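Local coordinates for protein monoglyceride lipase (Saccharomyces cerevisiae, PDB 4ZWN) that hydrolyses monoacylglycerols to free fatty acids and glycerol, preferring monounsaturated substrates, and also takes part in breaking down fatty acid ethyl esters, at residues S169-P177 with F239-Y247; K208-R217 with G299-T309. The protein carries 2 engineered substitutions. All coordinates share one frame; numbering follows the deposited sequence.

Contact 1. Residues S169-P177 with F239-Y247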
ATOM      1  N   SER A 169       3.501   3.293  -3.747  1.00 26.11           N
ATOM      2  CA  SER A 169       4.798   3.067  -3.125  1.00 24.48           C
ATOM      3  C   SER A 169       5.372   1.741  -3.589  1.00 28.37           C
ATOM      4  O   SER A 169       4.948   0.683  -3.119  1.00 28.12           O
ATOM      5  CB  SER A 169       4.683   3.084  -1.600  1.00 27.07           C
ATOM      6  OG  SER A 169       5.882   2.630  -0.994  1.00 26.60           O
ATOM      7  N   GLY A 170       6.342   1.810  -4.500  1.00 29.92           N
ATOM      8  CA  GLY A 170       6.895   0.632  -5.150  1.00 30.27           C
ATOM      9  C   GLY A 170       5.823  -0.391  -5.474  1.00 30.30           C
ATOM     10  O   GLY A 170       5.866  -1.512  -4.966  1.00 31.02           O
ATOM     11  N   PRO A 171       4.843  -0.006  -6.305  1.00 28.22           N
ATOM     12  CA  PRO A 171       3.661  -0.843  -6.527  1.00 29.73           C
ATOM     13  C   PRO A 171       4.006  -2.191  -7.143  1.00 33.33           C
ATOM     14  O   PRO A 171       4.902  -2.276  -7.984  1.00 31.74           O
ATOM     15  CB  PRO A 171       2.813  -0.005  -7.488  1.00 29.80           C
ATOM     16  CG  PRO A 171       3.795   0.858  -8.197  1.00 28.91           C
ATOM     17  CD  PRO A 171       4.847   1.181  -7.179  1.00 29.33           C
ATOM     18  N   LEU A 172       3.306  -3.236  -6.712  1.00 33.41           N
ATOM     19  CA  LEU A 172       3.512  -4.565  -7.263  1.00 30.02           C
ATOM     20  C   LEU A 172       2.932  -4.647  -8.665  1.00 29.14           C
ATOM     21  O   LEU A 172       1.741  -4.902  -8.843  1.00 28.90           O
ATOM     22  CB  LEU A 172       2.884  -5.632  -6.370  1.00 29.13           C
ATOM     23  CG  LEU A 172       2.958  -7.072  -6.887  1.00 30.30           C
ATOM     24  CD1 LEU A 172       4.397  -7.515  -7.048  1.00 32.62           C
ATOM     25  CD2 LEU A 172       2.215  -8.008  -5.955  1.00 36.44           C
ATOM     26  N   ILE A 173       3.781  -4.415  -9.657  1.00 24.96           N
ATOM     27  CA  ILE A 173       3.383  -4.564 -11.047  1.00 32.60           C
ATOM     28  C   ILE A 173       4.090  -5.789 -11.628  1.00 31.11           C
ATOM     29  O   ILE A 173       3.441  -6.746 -12.049  1.00 31.23           O
ATOM     30  CB  ILE A 173       3.696  -3.292 -11.861  1.00 24.70           C
ATOM     31  CG1 ILE A 173       2.881  -2.115 -11.310  1.00 26.90           C
ATOM     32  CG2 ILE A 173       3.383  -3.504 -13.327  1.00 23.77           C
ATOM     33  CD1 ILE A 173       3.037  -0.818 -12.084  1.00 25.42           C
ATOM     34  N   ILE A 174       5.418  -5.767 -11.626  1.00 28.38           N
ATOM     35  CA  ILE A 174       6.199  -6.957 -11.957  1.00 25.46           C
ATOM     36  C   ILE A 174       7.289  -7.187 -10.921  1.00 26.18           C
ATOM     37  O   ILE A 174       7.950  -6.247 -10.480  1.00 26.36           O
ATOM     38  CB  ILE A 174       6.857  -6.861 -13.348  1.00 27.20           C
ATOM     39  CG1 ILE A 174       7.537  -5.501 -13.527  1.00 26.34           C
ATOM     40  CG2 ILE A 174       5.835  -7.106 -14.442  1.00 26.17           C
ATOM     41  CD1 ILE A 174       8.454  -5.434 -14.723  1.00 26.23           C
ATOM     42  N   LEU A 175       7.478  -8.443 -10.535  1.00 26.10           N
ATOM     43  CA  LEU A 175       8.565  -8.795  -9.633  1.00 28.82           C
ATOM     44  C   LEU A 175       9.917  -8.523 -10.284  1.00 27.89           C
ATOM     45  O   LEU A 175      10.069  -8.633 -11.501  1.00 24.88           O
ATOM     46  CB  LEU A 175       8.473 -10.263  -9.213  1.00 27.89           C
ATOM     47  CG  LEU A 175       7.249 -10.685  -8.400  1.00 31.29           C
ATOM     48  CD1 LEU A 175       7.302 -12.174  -8.091  1.00 31.53           C
ATOM     49  CD2 LEU A 175       7.165  -9.874  -7.121  1.00 21.68           C
ATOM     50  N   HIS A 176      10.889  -8.156  -9.457  1.00 25.41           N
ATOM     51  CA  HIS A 176      12.268  -7.981  -9.886  1.00 24.83           C
ATOM     52  C   HIS A 176      12.909  -9.349 -10.102  1.00 28.05           C
ATOM     53  O   HIS A 176      12.637 -10.278  -9.341  1.00 29.09           O
ATOM     54  CB  HIS A 176      13.041  -7.175  -8.839  1.00 31.65           C
ATOM     55  CG  HIS A 176      14.407  -6.747  -9.277  1.00 31.19           C
ATOM     56  ND1 HIS A 176      15.493  -7.596  -9.264  1.00 32.17           N
ATOM     57  CD2 HIS A 176      14.867  -5.555  -9.726  1.00 29.72           C
ATOM     58  CE1 HIS A 176      16.561  -6.946  -9.693  1.00 31.54           C
ATOM     59  NE2 HIS A 176      16.208  -5.706  -9.980  1.00 29.72           N
ATOM     60  N   PRO A 177      13.752  -9.479 -11.143  1.00 31.59           N
ATOM     61  CA  PRO A 177      14.417 -10.746 -11.480  1.00 31.14           C
ATOM     62  C   PRO A 177      15.097 -11.417 -10.287  1.00 29.08           C
ATOM     63  O   PRO A 177      15.092 -12.642 -10.184  1.00 30.56           O
ATOM     64  CB  PRO A 177      15.453 -10.324 -12.524  1.00 29.94           C
ATOM     65  CG  PRO A 177      14.834  -9.153 -13.193  1.00 35.24           C
ATOM     66  CD  PRO A 177      14.076  -8.420 -12.116  1.00 32.87           C
ATOM     67  N   PHE A 239      -3.038 -11.145  -6.735  1.00 30.12           N
ATOM     68  CA  PHE A 239      -2.307  -9.883  -6.755  1.00 35.84           C
ATOM     69  C   PHE A 239      -1.106  -9.962  -7.700  1.00 33.48           C
ATOM     70  O   PHE A 239      -0.587  -8.934  -8.128  1.00 33.15           O
ATOM     71  CB  PHE A 239      -1.890  -9.424  -5.338  1.00 34.31           C
ATOM     72  CG  PHE A 239      -0.982 -10.370  -4.583  1.00 28.32           C
ATOM     73  CD1 PHE A 239       0.298 -10.651  -5.025  1.00 31.85           C
ATOM     74  CD2 PHE A 239      -1.386 -10.897  -3.369  1.00 33.75           C
ATOM     75  CE1 PHE A 239       1.132 -11.485  -4.309  1.00 35.18           C
ATOM     76  CE2 PHE A 239      -0.554 -11.726  -2.641  1.00 35.41           C
ATOM     77  CZ  PHE A 239       0.706 -12.021  -3.113  1.00 35.15           C
ATOM     78  N   MET A 240      -0.676 -11.173  -8.040  1.00 34.80           N
ATOM     79  CA  MET A 240       0.367 -11.325  -9.050  1.00 33.20           C
ATOM     80  C   MET A 240      -0.206 -10.971 -10.413  1.00 31.47           C
ATOM     81  O   MET A 240       0.414 -10.238 -11.186  1.00 32.39           O
ATOM     82  CB  MET A 240       0.932 -12.748  -9.060  1.00 36.52           C
ATOM     83  CG  MET A 240       1.874 -13.056  -7.905  1.00 33.78           C
ATOM     84  SD  MET A 240       3.459 -12.220  -8.047  1.00 40.16           S
ATOM     85  CE  MET A 240       4.080 -12.951  -9.561  1.00 35.36           C
ATOM     86  N   GLN A 241      -1.399 -11.487 -10.693  1.00 28.29           N
ATOM     87  CA  GLN A 241      -2.081 -11.225 -11.955  1.00 37.34           C
ATOM     88  C   GLN A 241      -2.508  -9.769 -12.039  1.00 34.94           C
ATOM     89  O   GLN A 241      -2.459  -9.152 -13.105  1.00 33.35           O
ATOM     90  CB  GLN A 241      -3.295 -12.141 -12.110  1.00 34.48           C
ATOM     91  CG  GLN A 241      -4.085 -11.914 -13.385  1.00 40.57           C
ATOM     92  CD  GLN A 241      -5.230 -12.894 -13.538  1.00 48.90           C
ATOM     93  OE1 GLN A 241      -6.158 -12.916 -12.728  1.00 42.71           O
ATOM     94  NE2 GLN A 241      -5.165 -13.720 -14.576  1.00 60.19           N
ATOM     95  N   ARG A 242      -2.924  -9.236 -10.896  1.00 37.64           N
ATOM     96  CA  ARG A 242      -3.326  -7.842 -10.761  1.00 34.52           C
ATOM     97  C   ARG A 242      -2.289  -6.905 -11.363  1.00 33.75           C
ATOM     98  O   ARG A 242      -2.615  -6.048 -12.185  1.00 32.32           O
ATOM     99  CB  ARG A 242      -3.543  -7.503  -9.283  1.00 37.51           C
ATOM    100  CG  ARG A 242      -4.464  -6.340  -9.031  1.00 34.31           C
ATOM    101  CD  ARG A 242      -5.503  -6.710  -7.990  1.00 36.73           C
ATOM    102  NE  ARG A 242      -4.905  -7.004  -6.693  1.00 41.28           N
ATOM    103  CZ  ARG A 242      -5.311  -7.979  -5.884  1.00 38.81           C
ATOM    104  NH1 ARG A 242      -6.314  -8.768  -6.239  1.00 35.45           N
ATOM    105  NH2 ARG A 242      -4.713  -8.167  -4.718  1.00 39.18           N
ATOM    106  N   GLY A 243      -1.035  -7.088 -10.956  1.00 30.13           N
ATOM    107  CA  GLY A 243       0.058  -6.260 -11.436  1.00 36.09           C
ATOM    108  C   GLY A 243       0.465  -6.563 -12.865  1.00 32.69           C
ATOM    109  O   GLY A 243       0.791  -5.655 -13.629  1.00 39.47           O
ATOM    110  N   ALA A 244       0.449  -7.843 -13.225  1.00 30.85           N
ATOM    111  CA  ALA A 244       0.807  -8.264 -14.574  1.00 30.64           C
ATOM    112  C   ALA A 244      -0.144  -7.666 -15.602  1.00 33.41           C
ATOM    113  O   ALA A 244       0.258  -7.351 -16.724  1.00 31.67           O
ATOM    114  CB  ALA A 244       0.806  -9.783 -14.675  1.00 30.87           C
ATOM    115  N   LYS A 245      -1.407  -7.518 -15.210  1.00 35.51           N
ATOM    116  CA  LYS A 245      -2.422  -6.940 -16.081  1.00 37.44           C
ATOM    117  C   LYS A 245      -2.048  -5.513 -16.456  1.00 34.54           C
ATOM    118  O   LYS A 245      -2.232  -5.087 -17.597  1.00 34.76           O
ATOM    119  CB  LYS A 245      -3.795  -6.967 -15.403  1.00 35.61           C
ATOM    120  CG  LYS A 245      -4.886  -6.235 -16.179  1.00 35.17           C
ATOM    121  CD  LYS A 245      -6.214  -6.280 -15.442  1.00 31.30           C
ATOM    122  CE  LYS A 245      -6.074  -5.723 -14.032  1.00 36.01           C
ATOM    123  NZ  LYS A 245      -7.325  -5.874 -13.238  1.00 40.03           N
ATOM    124  N   LEU A 246      -1.511  -4.781 -15.488  1.00 31.90           N
ATOM    125  CA  LEU A 246      -1.092  -3.409 -15.723  1.00 36.65           C
ATOM    126  C   LEU A 246       0.157  -3.354 -16.598  1.00 32.81           C
ATOM    127  O   LEU A 246       0.291  -2.469 -17.439  1.00 26.75           O
ATOM    128  CB  LEU A 246      -0.843  -2.692 -14.395  1.00 28.34           C
ATOM    129  CG  LEU A 246      -2.094  -2.450 -13.549  1.00 28.20           C
ATOM    130  CD1 LEU A 246      -1.760  -1.652 -12.297  1.00 24.33           C
ATOM    131  CD2 LEU A 246      -3.167  -1.751 -14.373  1.00 25.86           C
ATOM    132  N   TYR A 247       1.063  -4.309 -16.402  1.00 33.48           N
ATOM    133  CA  TYR A 247       2.334  -4.307 -17.120  1.00 34.24           C
ATOM    134  C   TYR A 247       2.161  -4.664 -18.590  1.00 34.73           C
ATOM    135  O   TYR A 247       2.809  -4.084 -19.461  1.00 33.39           O
ATOM    136  CB  TYR A 247       3.326  -5.273 -16.474  1.00 30.69           C
ATOM    137  CG  TYR A 247       4.681  -5.247 -17.136  1.00 33.06           C
ATOM    138  CD1 TYR A 247       5.521  -4.150 -16.989  1.00 29.56           C
ATOM    139  CD2 TYR A 247       5.121  -6.312 -17.913  1.00 27.12           C
ATOM    140  CE1 TYR A 247       6.761  -4.113 -17.593  1.00 29.18           C
ATOM    141  CE2 TYR A 247       6.362  -6.285 -18.523  1.00 28.80           C
ATOM    142  CZ  TYR A 247       7.176  -5.183 -18.359  1.00 27.69           C
ATOM    143  OH  TYR A 247       8.410  -5.143 -18.962  1.00 31.73           O
TER
HETATM  144  O   HOH W   1      -0.503  -6.274  -7.545  1.00 34.00           O
HETATM  145  O   HOH W   2       2.802  -9.187 -10.692  1.00 30.80           O

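Contact 2. Residues K208-R217 with G299-T309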
ATOM      1  N   LYS A 208      16.855  -8.133   3.611  1.00 45.91           N
ATOM      2  CA  LYS A 208      17.829  -7.316   2.897  1.00 43.57           C
ATOM      3  C   LYS A 208      17.192  -6.616   1.698  1.00 39.92           C
ATOM      4  O   LYS A 208      17.591  -5.512   1.332  1.00 34.87           O
ATOM      5  CB  LYS A 208      19.018  -8.169   2.450  1.00 39.62           C
ATOM      6  CG  LYS A 208      20.073  -8.353   3.535  1.00 51.80           C
ATOM      7  CD  LYS A 208      21.196  -9.279   3.084  1.00 61.74           C
ATOM      8  CE  LYS A 208      22.454  -9.064   3.916  1.00 58.75           C
ATOM      9  NZ  LYS A 208      22.171  -9.074   5.379  1.00 60.22           N
ATOM     10  N   GLY A 209      16.197  -7.258   1.098  1.00 35.28           N
ATOM     11  CA  GLY A 209      15.498  -6.672  -0.030  1.00 31.15           C
ATOM     12  C   GLY A 209      14.472  -5.643   0.408  1.00 34.87           C
ATOM     13  O   GLY A 209      14.190  -4.684  -0.312  1.00 37.13           O
ATOM     14  N   ILE A 210      13.917  -5.842   1.598  1.00 35.57           N
ATOM     15  CA  ILE A 210      12.873  -4.965   2.112  1.00 36.60           C
ATOM     16  C   ILE A 210      13.431  -3.600   2.505  1.00 37.24           C
ATOM     17  O   ILE A 210      12.877  -2.565   2.131  1.00 36.71           O
ATOM     18  CB  ILE A 210      12.156  -5.606   3.317  1.00 33.72           C
ATOM     19  CG1 ILE A 210      11.272  -6.762   2.841  1.00 33.33           C
ATOM     20  CG2 ILE A 210      11.317  -4.580   4.056  1.00 32.20           C
ATOM     21  CD1 ILE A 210      10.596  -7.523   3.952  1.00 37.70           C
ATOM     22  N   THR A 211      14.536  -3.597   3.245  1.00 37.94           N
ATOM     23  CA  THR A 211      15.137  -2.346   3.699  1.00 42.38           C
ATOM     24  C   THR A 211      16.656  -2.425   3.831  1.00 44.51           C
ATOM     25  O   THR A 211      17.224  -3.509   3.978  1.00 47.74           O
ATOM     26  CB  THR A 211      14.560  -1.910   5.054  1.00 35.89           C
ATOM     27  OG1 THR A 211      15.171  -0.678   5.457  1.00 35.67           O
ATOM     28  CG2 THR A 211      14.829  -2.968   6.110  1.00 41.45           C
ATOM     29  N   SER A 212      17.303  -1.264   3.786  1.00 38.58           N
ATOM     30  CA  SER A 212      18.746  -1.181   3.957  1.00 45.28           C
ATOM     31  C   SER A 212      19.122  -0.922   5.415  1.00 47.10           C
ATOM     32  O   SER A 212      20.274  -1.113   5.806  1.00 49.20           O
ATOM     33  CB  SER A 212      19.330  -0.082   3.067  1.00 42.45           C
ATOM     34  OG  SER A 212      18.887   1.198   3.484  1.00 40.34           O
ATOM     35  N   ASP A 213      18.149  -0.485   6.213  1.00 46.02           N
ATOM     36  CA  ASP A 213      18.390  -0.196   7.627  1.00 50.32           C
ATOM     37  C   ASP A 213      18.274  -1.455   8.479  1.00 42.61           C
ATOM     38  O   ASP A 213      17.223  -2.096   8.517  1.00 48.27           O
ATOM     39  CB  ASP A 213      17.416   0.870   8.136  1.00 48.37           C
ATOM     40  CG  ASP A 213      17.807   1.410   9.501  1.00 47.97           C
ATOM     41  OD1 ASP A 213      18.998   1.313   9.864  1.00 61.03           O
ATOM     42  OD2 ASP A 213      16.928   1.937  10.213  1.00 52.19           O
ATOM     43  N   LYS A 214      19.356  -1.798   9.171  1.00 48.06           N
ATOM     44  CA  LYS A 214      19.405  -3.030   9.953  1.00 51.52           C
ATOM     45  C   LYS A 214      18.600  -2.914  11.240  1.00 45.07           C
ATOM     46  O   LYS A 214      18.237  -3.920  11.846  1.00 48.72           O
ATOM     47  CB  LYS A 214      20.854  -3.398  10.272  1.00 49.92           C
ATOM     48  CG  LYS A 214      21.778  -3.305   9.072  1.00 63.97           C
ATOM     49  CD  LYS A 214      23.075  -4.057   9.306  1.00 70.98           C
ATOM     50  CE  LYS A 214      23.205  -5.222   8.338  1.00 80.33           C
ATOM     51  NZ  LYS A 214      24.418  -6.043   8.608  1.00 78.59           N
ATOM     52  N   ALA A 215      18.322  -1.683  11.653  1.00 46.27           N
ATOM     53  CA  ALA A 215      17.497  -1.448  12.829  1.00 45.37           C
ATOM     54  C   ALA A 215      16.075  -1.947  12.587  1.00 43.84           C
ATOM     55  O   ALA A 215      15.522  -2.684  13.403  1.00 43.61           O
ATOM     56  CB  ALA A 215      17.494   0.028  13.191  1.00 55.53           C
ATOM     57  N   TYR A 216      15.488  -1.549  11.459  1.00 44.92           N
ATOM     58  CA  TYR A 216      14.150  -2.003  11.094  1.00 42.87           C
ATOM     59  C   TYR A 216      14.161  -3.467  10.665  1.00 39.29           C
ATOM     60  O   TYR A 216      13.158  -4.168  10.800  1.00 37.93           O
ATOM     61  CB  TYR A 216      13.565  -1.143   9.975  1.00 42.17           C
ATOM     62  CG  TYR A 216      13.119   0.231  10.415  1.00 42.81           C
ATOM     63  CD1 TYR A 216      11.885   0.422  11.024  1.00 43.49           C
ATOM     64  CD2 TYR A 216      13.925   1.341  10.208  1.00 36.96           C
ATOM     65  CE1 TYR A 216      11.472   1.679  11.423  1.00 35.71           C
ATOM     66  CE2 TYR A 216      13.522   2.598  10.603  1.00 40.19           C
ATOM     67  CZ  TYR A 216      12.296   2.761  11.211  1.00 41.47           C
ATOM     68  OH  TYR A 216      11.892   4.015  11.607  1.00 51.52           O
ATOM     69  N   ARG A 217      15.292  -3.917  10.133  1.00 41.13           N
ATOM     70  CA  ARG A 217      15.461  -5.322   9.783  1.00 42.44           C
ATOM     71  C   ARG A 217      15.301  -6.212  11.014  1.00 46.67           C
ATOM     72  O   ARG A 217      14.581  -7.211  10.983  1.00 39.37           O
ATOM     73  CB  ARG A 217      16.830  -5.557   9.148  1.00 45.76           C
ATOM     74  CG  ARG A 217      16.805  -5.745   7.646  1.00 49.43           C
ATOM     75  CD  ARG A 217      18.192  -6.096   7.129  1.00 48.18           C
ATOM     76  NE  ARG A 217      18.713  -5.077   6.225  1.00 53.66           N
ATOM     77  CZ  ARG A 217      19.956  -5.059   5.758  1.00 54.95           C
ATOM     78  NH1 ARG A 217      20.814  -6.005   6.114  1.00 58.13           N
ATOM     79  NH2 ARG A 217      20.343  -4.093   4.937  1.00 54.49           N
ATOM     80  N   GLY A 299      19.713   4.679  -3.661  1.00 38.23           N
ATOM     81  CA  GLY A 299      20.070   4.124  -2.386  1.00 32.91           C
ATOM     82  C   GLY A 299      18.914   3.559  -1.627  1.00 40.22           C
ATOM     83  O   GLY A 299      19.067   3.033  -0.565  1.00 46.39           O
ATOM     84  N   ALA A 300      17.727   3.670  -2.168  1.00 41.07           N
ATOM     85  CA  ALA A 300      16.580   3.172  -1.461  1.00 36.63           C
ATOM     86  C   ALA A 300      16.150   1.832  -1.980  1.00 32.42           C
ATOM     87  O   ALA A 300      16.514   1.436  -3.023  1.00 35.89           O
ATOM     88  CB  ALA A 300      15.459   4.167  -1.481  1.00 28.46           C
ATOM     89  N   ARG A 301      15.406   1.122  -1.180  1.00 35.88           N
ATOM     90  CA  ARG A 301      15.055  -0.233  -1.447  1.00 35.84           C
ATOM     91  C   ARG A 301      13.561  -0.335  -1.430  1.00 32.45           C
ATOM     92  O   ARG A 301      12.891   0.602  -1.734  1.00 37.90           O
ATOM     93  CB  ARG A 301      15.679  -1.139  -0.411  1.00 30.83           C
ATOM     94  CG  ARG A 301      17.158  -1.293  -0.615  1.00 32.27           C
ATOM     95  CD  ARG A 301      17.784  -2.374   0.208  1.00 36.70           C
ATOM     96  NE  ARG A 301      19.224  -2.382   0.025  1.00 44.78           N
ATOM     97  CZ  ARG A 301      20.099  -3.079   0.739  1.00 44.33           C
ATOM     98  NH1 ARG A 301      19.736  -3.853   1.720  1.00 41.42           N
ATOM     99  NH2 ARG A 301      21.366  -2.973   0.472  1.00 42.80           N
ATOM    100  N   HIS A 302      13.033  -1.483  -1.092  1.00 35.95           N
ATOM    101  CA  HIS A 302      11.584  -1.665  -1.106  1.00 34.11           C
ATOM    102  C   HIS A 302      10.599  -0.876  -0.239  1.00 30.84           C
ATOM    103  O   HIS A 302       9.732  -0.180  -0.765  1.00 37.17           O
ATOM    104  CB  HIS A 302      11.317  -3.146  -0.844  1.00 32.04           C
ATOM    105  CG  HIS A 302       9.924  -3.578  -1.190  1.00 33.50           C
ATOM    106  ND1 HIS A 302       9.341  -3.297  -2.404  1.00 28.19           N
ATOM    107  CD2 HIS A 302       9.005  -4.270  -0.480  1.00 35.11           C
ATOM    108  CE1 HIS A 302       8.117  -3.798  -2.430  1.00 30.64           C
ATOM    109  NE2 HIS A 302       7.889  -4.394  -1.271  1.00 33.67           N
ATOM    110  N   SER A 303      10.726  -0.989   1.079  1.00 29.57           N
ATOM    111  CA  SER A 303       9.774  -0.360   1.999  1.00 35.53           C
ATOM    112  C   SER A 303      10.245   1.052   2.344  1.00 33.88           C
ATOM    113  O   SER A 303      10.709   1.303   3.456  1.00 38.70           O
ATOM    114  CB  SER A 303       9.603  -1.173   3.285  1.00 39.09           C
ATOM    115  OG  SER A 303       9.047  -2.447   3.015  1.00 37.15           O
ATOM    116  N   ILE A 304      10.104   1.972   1.395  1.00 33.81           N
ATOM    117  CA  ILE A 304      10.645   3.321   1.541  1.00 30.00           C
ATOM    118  C   ILE A 304       9.826   4.210   2.477  1.00 34.56           C
ATOM    119  O   ILE A 304      10.339   5.184   3.024  1.00 39.26           O
ATOM    120  CB  ILE A 304      10.757   4.021   0.172  1.00 29.91           C
ATOM    121  CG1 ILE A 304       9.394   4.059  -0.524  1.00 31.49           C
ATOM    122  CG2 ILE A 304      11.784   3.317  -0.700  1.00 23.43           C
ATOM    123  CD1 ILE A 304       9.409   4.765  -1.868  1.00 23.61           C
ATOM    124  N   PHE A 305       8.555   3.870   2.661  1.00 33.98           N
ATOM    125  CA  PHE A 305       7.654   4.681   3.473  1.00 31.11           C
ATOM    126  C   PHE A 305       7.510   4.175   4.902  1.00 41.24           C
ATOM    127  O   PHE A 305       6.785   4.770   5.699  1.00 42.07           O
ATOM    128  CB  PHE A 305       6.263   4.737   2.835  1.00 35.66           C
ATOM    129  CG  PHE A 305       6.094   5.833   1.829  1.00 30.97           C
ATOM    130  CD1 PHE A 305       5.906   7.140   2.240  1.00 35.04           C
ATOM    131  CD2 PHE A 305       6.095   5.553   0.473  1.00 28.20           C
ATOM    132  CE1 PHE A 305       5.742   8.154   1.318  1.00 37.16           C
ATOM    133  CE2 PHE A 305       5.926   6.560  -0.454  1.00 36.65           C
ATOM    134  CZ  PHE A 305       5.746   7.863  -0.028  1.00 32.05           C
ATOM    135  N   SER A 306       8.178   3.075   5.231  1.00 37.13           N
ATOM    136  CA  SER A 306       7.926   2.438   6.517  1.00 35.46           C
ATOM    137  C   SER A 306       9.177   1.921   7.220  1.00 38.35           C
ATOM    138  O   SER A 306       9.364   2.170   8.411  1.00 42.78           O
ATOM    139  CB  SER A 306       6.936   1.286   6.334  1.00 30.00           C
ATOM    140  OG  SER A 306       7.455   0.305   5.453  1.00 32.33           O
ATOM    141  N   LEU A 307      10.030   1.208   6.490  1.00 34.62           N
ATOM    142  CA  LEU A 307      11.114   0.471   7.132  1.00 37.86           C
ATOM    143  C   LEU A 307      12.517   0.909   6.708  1.00 30.62           C
ATOM    144  O   LEU A 307      13.507   0.328   7.143  1.00 32.08           O
ATOM    145  CB  LEU A 307      10.934  -1.027   6.864  1.00 36.31           C
ATOM    146  CG  LEU A 307       9.599  -1.590   7.366  1.00 40.10           C
ATOM    147  CD1 LEU A 307       9.409  -3.039   6.944  1.00 32.19           C
ATOM    148  CD2 LEU A 307       9.485  -1.445   8.884  1.00 35.30           C
ATOM    149  N   GLU A 308      12.608   1.939   5.876  1.00 33.76           N
ATOM    150  CA  GLU A 308      13.913   2.406   5.413  1.00 35.19           C
ATOM    151  C   GLU A 308      14.574   3.371   6.393  1.00 33.10           C
ATOM    152  O   GLU A 308      14.021   3.681   7.449  1.00 38.68           O
ATOM    153  CB  GLU A 308      13.791   3.068   4.039  1.00 34.91           C
ATOM    154  CG  GLU A 308      14.068   2.130   2.872  1.00 34.60           C
ATOM    155  CD  GLU A 308      15.529   1.707   2.789  1.00 37.73           C
ATOM    156  OE1 GLU A 308      16.371   2.297   3.499  1.00 40.89           O
ATOM    157  OE2 GLU A 308      15.838   0.785   2.006  1.00 41.70           O
ATOM    158  N   THR A 309      15.766   3.839   6.034  1.00 34.77           N
ATOM    159  CA  THR A 309      16.529   4.747   6.882  1.00 35.81           C
ATOM    160  C   THR A 309      15.840   6.095   7.010  1.00 39.53           C
ATOM    161  O   THR A 309      14.992   6.450   6.188  1.00 41.81           O
ATOM    162  CB  THR A 309      17.956   4.973   6.340  1.00 33.72           C
ATOM    163  OG1 THR A 309      17.890   5.670   5.087  1.00 39.95           O
ATOM    164  CG2 THR A 309      18.675   3.653   6.148  1.00 30.03           C
TER

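Contact 1. Residues S169-P177 with F239-Y247
In this alpha/beta hydrolase the loop that leaves strand 165-169 of the central sheet beside the nucleophile elbow runs against helix 233-248, and Leu172, Ile173, Ile174 and Leu175 make the contact. Gly243 lets the backbones close in: the CA atoms of Ile173 and Gly243 are 3.8 Å apart, and Leu172 O receives a CA-H...O contact from Gly243 CA. Having no side chain, Gly243 leaves room for the carbonyls of Leu172 and Ile173 against the helix backbone, which suits glycine to the place. No direct hydrogen bond joins the segments; instead one water donates to Leu172 O and Phe239 O, and a second to Ile173 O (2.9 Å) and Met240 O (2.7 Å). Apolar side chains complete the contact. Leu172, whose side chain also touches Ser144, the probable nucleophile, brings CD2 to within 3.4 Å of Phe239 CD1. Met240, bent at chi2 and chi3, carries its flexible thioether round to Leu175, CE lying 3.6 Å from Leu175 CD1. Toward the helix end, Tyr247 has CG anti to its own N (chi1 -177°), which turns one ring face toward Ile174. Ile174 CG2 makes a CH-pi contact 3.8 Å from the Tyr247 ring centroid, 26° off its normal.

Contact 2. Residues K208-R217 with G299-T309
Ile210 and Ser303 meet through their backbones, Ser303 N donating to Ile210 O at 2.9 Å. Ser303 follows His302, the probable charge-relay histidine, whose ND1 bonds Asp272. Beside this contact Ile210 CG2 packs on Leu307 CD1 at 3.8 Å, and Leu307 CD2 reaches Tyr216 CD1, while Leu307 CA lies over one face of that ring. This buried side fits closely. Thr211 turns OG1 away from its N (chi1 -180°) and donates to Leu307 O at 2.6 Å from above the carbonyl plane; the same OG1 accepts from Asp213 N in an ST turn, a double role that a hydroxyl can fill. Glu308 bends at chi2 so that its carboxylate meets Ser212: Ser212 OG donates to the syn lone pair of Glu308 OE1 (2.7 Å), and Ser212 N reaches Glu308 OE2 from above the carboxylate plane. Thr309 N also binds OE1, which helps to fix the carboxylate's rotation. Looser is the more exposed margin, where the extended Arg301 reaches Lys208 O (NH1 2.7 Å) and Thr211 O by weak bonds, its guanidinium over Ser212 CB. The contact thus joins helices 207-210 and 214-222 to the loop between strand 292-297 and helix 310-326.

From the N terminus, the chain leaves strand 165-169 into 169-177, then passes 208-217 before reaching helix 233-248, where 239-247 closes the loop of contact 1. Contact 2 opens inside that loop and closes only at 299-309, after strands 264-269 and 292-297, so the two loops cross rather than nest. Contact 1 ties a strand of the central sheet to helix 233-248; contact 2 ties the short helices 207-210 and 214-222 to the loop following the edge strand. Their centres are about 20 Å apart, yet they touch where Ser169 OG lies 3.3 Å from Phe305 CD2. Leu172 and His302 both adjoin Ser144: contact 1 probably borders the active site, and contact 2 probably holds part of it.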